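Two-component system sensor histidine kinase (PDB 3OTT) probably senses saccharides through this extracellular region and passes the signal to its own histidine kinase part, which would use ATP to phosphorylate histidine. Local coordinates at residues B[387-395]-B[417-425]; B[568-579]-B[582-592]. One frame throughout, in Å; residues are numbered along the deposited sequence.

Contact 1. Residues B[387-395]-B[417-425]; sequences WIATDGSIN and NTNWTYYIF
Thr421 has CG2 trans to its backbone N and OG1 beside that N (chi1 -67°), and Ile394 has CG2 trans to its carbonyl carbon; these torsions turn the two methyls toward each other. The side chains pass at a slant, and CG2 of Thr421 comes within 3.4 Å of CG2 of Ile394, closer than usual for two methyls. OG1 of Thr421 bends back to donate to Thr418 O at 2.7 Å, and the same carbonyl meets the CA of Ser393 in a CA-H...O contact at 3.2 Å. Replacing Thr421 with an alanine would probably leave Thr418 O without its hydroxyl donor and open a gap beside Ile394. Two backbone bonds tie the segments: Thr421 N donates to Thr390 O at 3.1 Å, and Ser393 N to Asn419 O at 2.7 Å (N-H...O angle 150°). Between them the 390-393 turn is braced by Thr390 OG1, which accepts from Gly392 N in an ST turn and donates to Ser393 O. The indole of Trp420 presents its CD1 edge to Asp391 O at 3.2 Å and packs against Arg131 of the second subunit, while one water bridges Asp391 OD1 and Tyr422 OH. The other carboxylate oxygen of Asp391 forms a salt bridge with Arg376. Farther along, CD1 of Ile424 lies 4.0 Å from CB of Trp387. In the beta-propeller, this is a junction of adjacent blades: the 386-390/393-398 hairpin faces strand 421-426, the first of the next blade, where Tyr422 and Tyr423 form a classic bulge opposite Ser435. Ile434 of strand 431-436 touches both Thr418 and Thr421, and Tyr379 of strand 375-380 meets Ile424.

Contact 2. Residues B[568-579]-B[582-592]; sequences KNSIWVSTTNGL and IDRKTMDARQQ
Backbone pairing within a single four-stranded propeller blade makes this contact: strands 570-575, 578-583 and 589-591 follow one another as two antiparallel hairpins. Ile571 and Ile582 are a hydrogen-bonded pair, with Ile571 N reaching Ile582 O at 2.7 Å and Ile582 N returning to Ile571 O at 2.9 Å; Ser570 and Asp583 form the adjacent non-hydrogen-bonded pair. The two isoleucines lie side by side, CG2 of Ile571 against CB of Ile582, and CD1 of Ile582 reaches CG2 of Val573 at 3.7 Å. Across the second hairpin, Gln592 N points almost straight at Leu579 O (2.8 Å, 179°). The first hairpin closes through a type I turn from Thr575 to Gly578, at whose end a CB would jam against the preceding carbonyl oxygen. After strand 578-583, Asp583 OD1 accepts from Lys585 N, an Asx turn, and from Thr586 N, which extends it to an Asx motif, the two donors coming from opposite faces of the carboxylate plane. Arg584 then folds back over the start of the partner strand. Its backbone N donates to Asn569 O at 2.9 Å, and the bend at chi3 (-62°) brings the guanidinium edge side-on to Lys568 O, which both NE (2.9 Å) and NH2 (3.0 Å) grip nearly in the guanidinium plane. NH1 forms salt bridges with Asp525 and Asp527 in the preceding blade, whose Trp531 also touches Arg584 and Ile571. The two carboxylates would be expected to offset the buried cation's charge and link this hairpin to that blade, while the paired bonds to Lys568 O would hold the guanidinium against rotation.

How the contacts relate
Contact 1 and contact 2 lie in the same propeller but share no strand; their centres are 29 Å apart and their nearest atoms about 12 Å, without touching. Contact 1 joins two successive blades, so side chains and a turn carry it, with only two backbone bonds between the segments. Contact 2 lies inside one blade, where regular antiparallel pairing does most of the work and arginine adds a charged link to the blade before it. Both mix buried aliphatic packing with more exposed turns: contact 1 has the larger buried share and borders the second subunit, whereas contact 2 has more exposed residues and is touched by no other protein chain.

Contact 1. Residues B[387-395]-B[417-425]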
loop_
_atom_site.group_PDB
_atom_site.type_symbol
_atom_site.label_atom_id
_atom_site.label_comp_id
_atom_site.label_asym_id
_atom_site.label_seq_id
_atom_site.Cartn_x
_atom_site.Cartn_y
_atom_site.Cartn_z
ATOM N N TRP B 387 -7.038 -21.884 -19.202
ATOM C CA TRP B 387 -6.865 -20.943 -20.295
ATOM C C TRP B 387 -7.401 -19.509 -19.992
ATOM O O TRP B 387 -8.385 -19.362 -19.276
ATOM C CB TRP B 387 -7.560 -21.428 -21.532
ATOM C CG TRP B 387 -7.034 -22.783 -22.053
ATOM C CD1 TRP B 387 -7.471 -24.001 -21.678
ATOM C CD2 TRP B 387 -6.066 -23.005 -23.083
ATOM N NE1 TRP B 387 -6.830 -24.971 -22.366
ATOM C CE2 TRP B 387 -5.961 -24.395 -23.250
ATOM C CE3 TRP B 387 -5.295 -22.168 -23.895
ATOM C CZ2 TRP B 387 -5.111 -24.972 -24.171
ATOM C CZ3 TRP B 387 -4.455 -22.723 -24.804
ATOM C CH2 TRP B 387 -4.357 -24.122 -24.940
ATOM N N ILE B 388 -6.763 -18.467 -20.536
ATOM C CA ILE B 388 -7.305 -17.125 -20.348
ATOM C C ILE B 388 -7.412 -16.441 -21.717
ATOM O O ILE B 388 -6.552 -16.679 -22.612
ATOM C CB ILE B 388 -6.517 -16.276 -19.300
ATOM C CG1 ILE B 388 -5.061 -16.196 -19.704
ATOM C CG2 ILE B 388 -6.600 -16.891 -17.803
ATOM C CD1 ILE B 388 -4.340 -14.979 -19.061
ATOM N N ALA B 389 -8.463 -15.640 -21.894
ATOM C CA ALA B 389 -8.564 -14.858 -23.094
ATOM C C ALA B 389 -8.266 -13.432 -22.692
ATOM O O ALA B 389 -8.773 -12.942 -21.635
ATOM C CB ALA B 389 -9.997 -14.982 -23.734
ATOM N N THR B 390 -7.443 -12.773 -23.516
ATOM C CA THR B 390 -7.008 -11.403 -23.249
ATOM C C THR B 390 -6.904 -10.576 -24.538
ATOM O O THR B 390 -7.054 -11.143 -25.636
ATOM C CB THR B 390 -5.593 -11.341 -22.561
ATOM O OG1 THR B 390 -4.566 -11.469 -23.538
ATOM C CG2 THR B 390 -5.403 -12.345 -21.403
ATOM N N ASP B 391 -6.594 -9.266 -24.415
ATOM C CA ASP B 391 -6.390 -8.385 -25.567
ATOM C C ASP B 391 -4.998 -8.544 -26.128
ATOM O O ASP B 391 -4.648 -7.849 -27.087
ATOM C CB ASP B 391 -6.642 -6.871 -25.235
ATOM C CG ASP B 391 -8.134 -6.495 -25.231
ATOM O OD1 ASP B 391 -8.991 -7.372 -25.544
ATOM O OD2 ASP B 391 -8.464 -5.349 -24.852
ATOM N N GLY B 392 -4.225 -9.475 -25.547
ATOM C CA GLY B 392 -2.969 -9.974 -26.100
ATOM C C GLY B 392 -3.052 -11.497 -26.376
ATOM O O GLY B 392 -2.160 -12.266 -25.976
ATOM N N SER B 393 -4.118 -11.912 -27.061
ATOM C CA SER B 393 -4.352 -13.290 -27.501
ATOM C C SER B 393 -4.614 -14.226 -26.303
ATOM O O SER B 393 -4.903 -13.749 -25.203
ATOM C CB SER B 393 -3.221 -13.794 -28.435
ATOM O OG SER B 393 -3.537 -15.073 -29.015
ATOM N N ILE B 394 -4.552 -15.543 -26.533
ATOM C CA ILE B 394 -4.877 -16.521 -25.540
ATOM C C ILE B 394 -3.624 -17.070 -24.862
ATOM O O ILE B 394 -2.566 -17.161 -25.456
ATOM C CB ILE B 394 -5.721 -17.664 -26.134
ATOM C CG1 ILE B 394 -5.024 -18.376 -27.303
ATOM C CG2 ILE B 394 -6.992 -17.115 -26.668
ATOM C CD1 ILE B 394 -5.550 -19.835 -27.489
ATOM N N ASN B 395 -3.746 -17.413 -23.596
ATOM C CA ASN B 395 -2.641 -18.026 -22.884
ATOM C C ASN B 395 -3.088 -19.273 -22.132
ATOM O O ASN B 395 -4.254 -19.375 -21.726
ATOM C CB ASN B 395 -2.092 -17.051 -21.868
ATOM C CG ASN B 395 -1.486 -15.805 -22.492
ATOM O OD1 ASN B 395 -0.306 -15.761 -22.715
ATOM N ND2 ASN B 395 -2.291 -14.775 -22.709
ATOM N N ASN B 417 -6.757 -12.806 -36.957
ATOM C CA ASN B 417 -5.942 -13.383 -35.948
ATOM C C ASN B 417 -6.688 -13.292 -34.626
ATOM O O ASN B 417 -7.825 -12.765 -34.563
ATOM C CB ASN B 417 -4.577 -12.683 -35.894
ATOM C CG ASN B 417 -4.697 -11.219 -35.473
ATOM O OD1 ASN B 417 -5.358 -10.900 -34.473
ATOM N ND2 ASN B 417 -4.070 -10.323 -36.241
ATOM N N THR B 418 -5.989 -13.713 -33.576
ATOM C CA THR B 418 -6.560 -13.936 -32.270
ATOM C C THR B 418 -6.098 -12.906 -31.202
ATOM O O THR B 418 -6.316 -13.085 -30.012
ATOM C CB THR B 418 -6.207 -15.405 -31.935
ATOM O OG1 THR B 418 -7.176 -15.965 -31.090
ATOM C CG2 THR B 418 -4.880 -15.525 -31.316
ATOM N N ASN B 419 -5.478 -11.809 -31.629
ATOM C CA ASN B 419 -4.975 -10.757 -30.714
ATOM C C ASN B 419 -5.963 -10.291 -29.662
ATOM O O ASN B 419 -5.615 -10.176 -28.493
ATOM C CB ASN B 419 -4.543 -9.510 -31.506
ATOM C CG ASN B 419 -3.221 -9.705 -32.216
ATOM O OD1 ASN B 419 -2.485 -10.694 -31.974
ATOM N ND2 ASN B 419 -2.898 -8.759 -33.124
ATOM N N TRP B 420 -7.195 -10.014 -30.105
ATOM C CA TRP B 420 -8.273 -9.616 -29.216
ATOM C C TRP B 420 -9.250 -10.756 -28.974
ATOM O O TRP B 420 -10.225 -10.876 -29.671
ATOM C CB TRP B 420 -8.998 -8.379 -29.790
ATOM C CG TRP B 420 -8.089 -7.156 -29.904
ATOM C CD1 TRP B 420 -6.848 -6.980 -29.311
ATOM C CD2 TRP B 420 -8.362 -5.945 -30.626
ATOM N NE1 TRP B 420 -6.362 -5.738 -29.618
ATOM C CE2 TRP B 420 -7.266 -5.074 -30.409
ATOM C CE3 TRP B 420 -9.443 -5.497 -31.413
ATOM C CZ2 TRP B 420 -7.200 -3.778 -30.978
ATOM C CZ3 TRP B 420 -9.388 -4.198 -31.976
ATOM C CH2 TRP B 420 -8.263 -3.357 -31.752
ATOM N N THR B 421 -8.995 -11.565 -27.964
ATOM C CA THR B 421 -9.811 -12.730 -27.621
ATOM C C THR B 421 -10.798 -12.470 -26.503
ATOM O O THR B 421 -10.397 -11.953 -25.462
ATOM C CB THR B 421 -8.887 -13.951 -27.259
ATOM O OG1 THR B 421 -8.200 -14.327 -28.467
ATOM C CG2 THR B 421 -9.767 -15.188 -26.831
ATOM N N TYR B 422 -12.083 -12.813 -26.717
ATOM C CA TYR B 422 -13.157 -12.491 -25.756
ATOM C C TYR B 422 -13.640 -13.688 -24.996
ATOM O O TYR B 422 -14.095 -13.496 -23.876
ATOM C CB TYR B 422 -14.411 -11.815 -26.408
ATOM C CG TYR B 422 -14.160 -10.332 -26.624
ATOM C CD1 TYR B 422 -13.097 -9.903 -27.437
ATOM C CD2 TYR B 422 -14.926 -9.358 -25.956
ATOM C CE1 TYR B 422 -12.814 -8.525 -27.618
ATOM C CE2 TYR B 422 -14.638 -7.963 -26.137
ATOM C CZ TYR B 422 -13.589 -7.576 -26.965
ATOM O OH TYR B 422 -13.304 -6.247 -27.162
ATOM N N TYR B 423 -13.560 -14.889 -25.591
ATOM C CA TYR B 423 -14.150 -16.074 -24.978
ATOM C C TYR B 423 -13.521 -17.320 -25.576
ATOM O O TYR B 423 -13.102 -17.349 -26.764
ATOM C CB TYR B 423 -15.682 -16.101 -25.211
ATOM C CG TYR B 423 -16.543 -16.497 -24.040
ATOM C CD1 TYR B 423 -16.676 -15.648 -22.924
ATOM C CD2 TYR B 423 -17.242 -17.699 -24.037
ATOM C CE1 TYR B 423 -17.477 -15.990 -21.828
ATOM C CE2 TYR B 423 -18.035 -18.054 -22.937
ATOM C CZ TYR B 423 -18.149 -17.178 -21.855
ATOM O OH TYR B 423 -18.916 -17.531 -20.766
ATOM N N ILE B 424 -13.489 -18.358 -24.761
ATOM C CA ILE B 424 -12.919 -19.635 -25.133
ATOM C C ILE B 424 -13.635 -20.748 -24.440
ATOM O O ILE B 424 -14.063 -20.580 -23.292
ATOM C CB ILE B 424 -11.455 -19.689 -24.737
ATOM C CG1 ILE B 424 -10.868 -21.085 -24.951
ATOM C CG2 ILE B 424 -11.306 -19.416 -23.300
ATOM C CD1 ILE B 424 -9.341 -21.005 -25.123
ATOM N N PHE B 425 -13.801 -21.871 -25.140
ATOM C CA PHE B 425 -14.184 -23.143 -24.497
ATOM C C PHE B 425 -13.629 -24.308 -25.280
ATOM O O PHE B 425 -13.228 -24.129 -26.419
ATOM C CB PHE B 425 -15.738 -23.282 -24.294
ATOM C CG PHE B 425 -16.533 -23.499 -25.597
ATOM C CD1 PHE B 425 -17.156 -22.411 -26.256
ATOM C CD2 PHE B 425 -16.666 -24.754 -26.152
ATOM C CE1 PHE B 425 -17.899 -22.584 -27.434
ATOM C CE2 PHE B 425 -17.413 -24.969 -27.383
ATOM C CZ PHE B 425 -18.027 -23.869 -28.013
HETATM O O HOH W 1 -10.672 -5.834 -27.515
#

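Contact 2. Residues B[568-579]-B[582-592]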
loop_
_atom_site.group_PDB
_atom_site.type_symbol
_atom_site.label_atom_id
_atom_site.label_comp_id
_atom_site.label_asym_id
_atom_site.label_seq_id
_atom_site.Cartn_x
_atom_site.Cartn_y
_atom_site.Cartn_z
ATOM N N LYS B 568 -27.737 -21.923 -8.338
ATOM C CA LYS B 568 -28.746 -22.970 -8.034
ATOM C C LYS B 568 -30.016 -22.798 -8.882
ATOM O O LYS B 568 -29.977 -22.945 -10.103
ATOM C CB LYS B 568 -29.141 -22.936 -6.550
ATOM C CG LYS B 568 -28.095 -23.349 -5.532
ATOM C CD LYS B 568 -28.653 -22.981 -4.148
ATOM C CE LYS B 568 -28.004 -23.742 -3.025
ATOM N NZ LYS B 568 -26.811 -22.987 -2.583
ATOM N N ASN B 569 -31.119 -22.432 -8.242
ATOM C CA ASN B 569 -32.417 -22.337 -8.918
ATOM C C ASN B 569 -32.743 -20.954 -9.409
ATOM O O ASN B 569 -33.836 -20.703 -9.933
ATOM C CB ASN B 569 -33.536 -22.848 -8.011
ATOM C CG ASN B 569 -33.490 -24.340 -7.857
ATOM O OD1 ASN B 569 -33.343 -25.076 -8.850
ATOM N ND2 ASN B 569 -33.602 -24.813 -6.616
ATOM N N SER B 570 -31.771 -20.068 -9.268
ATOM C CA SER B 570 -31.921 -18.708 -9.702
ATOM C C SER B 570 -30.876 -18.304 -10.732
ATOM O O SER B 570 -29.835 -18.959 -10.891
ATOM C CB SER B 570 -31.823 -17.793 -8.475
ATOM O OG SER B 570 -32.843 -18.143 -7.538
ATOM N N ILE B 571 -31.147 -17.196 -11.412
ATOM C CA ILE B 571 -30.075 -16.462 -12.028
ATOM C C ILE B 571 -29.813 -15.068 -11.420
ATOM O O ILE B 571 -30.740 -14.280 -11.215
ATOM C CB ILE B 571 -30.191 -16.439 -13.575
ATOM C CG1 ILE B 571 -29.239 -15.368 -14.098
ATOM C CG2 ILE B 571 -31.568 -16.085 -14.004
ATOM C CD1 ILE B 571 -28.972 -15.468 -15.580
ATOM N N TRP B 572 -28.540 -14.762 -11.126
ATOM C CA TRP B 572 -28.182 -13.435 -10.579
ATOM C C TRP B 572 -27.750 -12.527 -11.696
ATOM O O TRP B 572 -26.948 -12.906 -12.503
ATOM C CB TRP B 572 -27.055 -13.511 -9.528
ATOM C CG TRP B 572 -27.493 -14.136 -8.206
ATOM C CD1 TRP B 572 -28.475 -15.101 -8.032
ATOM C CD2 TRP B 572 -26.954 -13.870 -6.901
ATOM N NE1 TRP B 572 -28.589 -15.413 -6.683
ATOM C CE2 TRP B 572 -27.659 -14.692 -5.976
ATOM C CE3 TRP B 572 -25.930 -13.050 -6.425
ATOM C CZ2 TRP B 572 -27.400 -14.677 -4.605
ATOM C CZ3 TRP B 572 -25.663 -13.037 -5.028
ATOM C CH2 TRP B 572 -26.396 -13.854 -4.150
ATOM N N VAL B 573 -28.260 -11.300 -11.686
ATOM C CA VAL B 573 -28.054 -10.349 -12.772
ATOM C C VAL B 573 -27.625 -9.019 -12.186
ATOM O O VAL B 573 -28.397 -8.345 -11.488
ATOM C CB VAL B 573 -29.343 -10.177 -13.620
ATOM C CG1 VAL B 573 -29.056 -9.335 -14.901
ATOM C CG2 VAL B 573 -29.861 -11.502 -14.041
ATOM N N SER B 574 -26.380 -8.660 -12.452
ATOM C CA SER B 574 -25.806 -7.414 -11.991
ATOM C C SER B 574 -25.970 -6.368 -13.090
ATOM O O SER B 574 -25.679 -6.649 -14.251
ATOM C CB SER B 574 -24.340 -7.628 -11.703
ATOM O OG SER B 574 -23.794 -6.412 -11.284
ATOM N N THR B 575 -26.508 -5.206 -12.737
ATOM C CA THR B 575 -26.774 -4.160 -13.693
ATOM C C THR B 575 -26.256 -2.850 -13.097
ATOM O O THR B 575 -25.929 -2.769 -11.911
ATOM C CB THR B 575 -28.288 -3.876 -13.886
ATOM O OG1 THR B 575 -28.812 -3.282 -12.678
ATOM C CG2 THR B 575 -29.091 -5.114 -14.239
ATOM N N THR B 576 -26.279 -1.822 -13.934
ATOM C CA THR B 576 -25.985 -0.454 -13.569
ATOM C C THR B 576 -26.846 0.063 -12.421
ATOM O O THR B 576 -26.417 0.923 -11.653
ATOM C CB THR B 576 -26.271 0.440 -14.787
ATOM O OG1 THR B 576 -25.287 0.159 -15.783
ATOM C CG2 THR B 576 -26.210 1.939 -14.397
ATOM N N ASN B 577 -28.078 -0.435 -12.327
ATOM C CA ASN B 577 -28.984 0.040 -11.295
ATOM C C ASN B 577 -29.163 -0.925 -10.096
ATOM O O ASN B 577 -30.012 -0.722 -9.232
ATOM C CB ASN B 577 -30.314 0.503 -11.932
ATOM C CG ASN B 577 -30.252 1.984 -12.441
ATOM O OD1 ASN B 577 -29.366 2.368 -13.226
ATOM N ND2 ASN B 577 -31.190 2.814 -11.959
ATOM N N GLY B 578 -28.356 -1.976 -10.057
ATOM C CA GLY B 578 -28.387 -2.914 -8.947
ATOM C C GLY B 578 -28.418 -4.389 -9.330
ATOM O O GLY B 578 -28.159 -4.777 -10.480
ATOM N N LEU B 579 -28.752 -5.190 -8.339
ATOM C CA LEU B 579 -28.707 -6.614 -8.418
ATOM C C LEU B 579 -30.125 -7.197 -8.483
ATOM O O LEU B 579 -30.955 -6.933 -7.630
ATOM C CB LEU B 579 -27.978 -7.143 -7.176
ATOM C CG LEU B 579 -27.023 -8.330 -7.291
ATOM C CD1 LEU B 579 -27.007 -9.122 -5.923
ATOM C CD2 LEU B 579 -27.333 -9.264 -8.392
ATOM N N ILE B 582 -33.490 -13.830 -10.344
ATOM C CA ILE B 582 -34.617 -14.268 -11.170
ATOM C C ILE B 582 -34.739 -15.765 -11.061
ATOM O O ILE B 582 -33.764 -16.491 -11.283
ATOM C CB ILE B 582 -34.374 -13.931 -12.666
ATOM C CG1 ILE B 582 -34.151 -12.425 -12.860
ATOM C CG2 ILE B 582 -35.486 -14.444 -13.569
ATOM C CD1 ILE B 582 -33.510 -12.118 -14.247
ATOM N N ASP B 583 -35.942 -16.235 -10.779
ATOM C CA ASP B 583 -36.127 -17.661 -10.575
ATOM C C ASP B 583 -36.090 -18.349 -11.921
ATOM O O ASP B 583 -36.748 -17.912 -12.841
ATOM C CB ASP B 583 -37.456 -17.949 -9.873
ATOM C CG ASP B 583 -37.766 -19.456 -9.814
ATOM O OD1 ASP B 583 -38.181 -20.059 -10.834
ATOM O OD2 ASP B 583 -37.560 -20.043 -8.737
ATOM N N ARG B 584 -35.336 -19.431 -12.034
ATOM C CA ARG B 584 -35.140 -20.053 -13.333
ATOM C C ARG B 584 -36.403 -20.695 -13.946
ATOM O O ARG B 584 -36.469 -20.862 -15.163
ATOM C CB ARG B 584 -33.977 -21.034 -13.304
ATOM C CG ARG B 584 -32.615 -20.319 -13.220
ATOM C CD ARG B 584 -31.437 -21.283 -13.551
ATOM N NE ARG B 584 -31.268 -22.443 -12.662
ATOM C CZ ARG B 584 -31.566 -23.718 -12.978
ATOM N NH1 ARG B 584 -32.080 -24.036 -14.157
ATOM N NH2 ARG B 584 -31.357 -24.704 -12.104
ATOM N N LYS B 585 -37.385 -21.052 -13.119
ATOM C CA LYS B 585 -38.594 -21.711 -13.645
ATOM C C LYS B 585 -39.748 -20.720 -13.848
ATOM O O LYS B 585 -40.338 -20.700 -14.937
ATOM C CB LYS B 585 -39.002 -22.972 -12.831
ATOM C CG LYS B 585 -37.992 -24.172 -12.971
ATOM C CD LYS B 585 -38.557 -25.524 -12.349
ATOM C CE LYS B 585 -38.404 -25.692 -10.787
ATOM N NZ LYS B 585 -39.390 -26.699 -10.111
ATOM N N THR B 586 -40.017 -19.853 -12.862
ATOM C CA THR B 586 -41.135 -18.900 -12.995
ATOM C C THR B 586 -40.755 -17.619 -13.725
ATOM O O THR B 586 -41.612 -16.948 -14.290
ATOM C CB THR B 586 -41.709 -18.470 -11.647
ATOM O OG1 THR B 586 -40.713 -17.696 -10.960
ATOM C CG2 THR B 586 -42.160 -19.694 -10.814
ATOM N N MET B 587 -39.481 -17.262 -13.652
ATOM C CA MET B 587 -38.961 -16.004 -14.232
ATOM C C MET B 587 -39.361 -14.717 -13.485
ATOM O O MET B 587 -39.137 -13.623 -14.024
ATOM C CB MET B 587 -39.230 -15.877 -15.742
ATOM C CG MET B 587 -38.442 -16.878 -16.558
ATOM S SD MET B 587 -38.686 -16.708 -18.334
ATOM C CE MET B 587 -37.575 -15.322 -18.774
ATOM N N ASP B 588 -39.948 -14.878 -12.290
ATOM C CA ASP B 588 -40.080 -13.832 -11.278
ATOM C C ASP B 588 -38.709 -13.163 -10.993
ATOM O O ASP B 588 -37.768 -13.826 -10.545
ATOM C CB ASP B 588 -40.643 -14.383 -9.917
ATOM C CG ASP B 588 -42.114 -14.830 -9.985
ATOM O OD1 ASP B 588 -42.848 -14.498 -10.965
ATOM O OD2 ASP B 588 -42.561 -15.518 -9.018
ATOM N N ALA B 589 -38.630 -11.857 -11.224
ATOM C CA ALA B 589 -37.427 -11.066 -10.959
ATOM C C ALA B 589 -37.550 -10.310 -9.653
ATOM O O ALA B 589 -38.560 -9.676 -9.430
ATOM C CB ALA B 589 -37.201 -10.086 -12.079
ATOM N N ARG B 590 -36.542 -10.356 -8.796
ATOM C CA ARG B 590 -36.615 -9.580 -7.554
ATOM C C ARG B 590 -35.393 -8.714 -7.345
ATOM O O ARG B 590 -34.286 -9.223 -7.379
ATOM C CB ARG B 590 -36.770 -10.513 -6.360
ATOM C CG ARG B 590 -38.177 -10.953 -6.127
ATOM C CD ARG B 590 -38.249 -11.683 -4.789
ATOM N NE ARG B 590 -39.615 -11.665 -4.272
ATOM C CZ ARG B 590 -39.954 -11.913 -3.012
ATOM N NH1 ARG B 590 -39.025 -12.216 -2.105
ATOM N NH2 ARG B 590 -41.237 -11.856 -2.660
ATOM N N GLN B 591 -35.570 -7.419 -7.109
ATOM C CA GLN B 591 -34.398 -6.591 -6.810
ATOM C C GLN B 591 -33.819 -6.760 -5.383
ATOM O O GLN B 591 -34.574 -6.807 -4.435
ATOM C CB GLN B 591 -34.681 -5.118 -7.076
ATOM C CG GLN B 591 -33.429 -4.281 -6.909
ATOM C CD GLN B 591 -33.628 -2.876 -7.328
ATOM O OE1 GLN B 591 -34.747 -2.377 -7.321
ATOM N NE2 GLN B 591 -32.551 -2.215 -7.703
ATOM N N GLN B 592 -32.486 -6.822 -5.260
ATOM C CA GLN B 592 -31.773 -6.834 -3.950
ATOM C C GLN B 592 -31.281 -5.456 -3.443
ATOM O O GLN B 592 -31.146 -4.530 -4.220
ATOM C CB GLN B 592 -30.559 -7.770 -4.011
ATOM C CG GLN B 592 -30.884 -9.223 -4.294
ATOM C CD GLN B 592 -32.019 -9.756 -3.418
ATOM O OE1 GLN B 592 -31.816 -10.146 -2.260
ATOM N NE2 GLN B 592 -33.233 -9.768 -3.981
#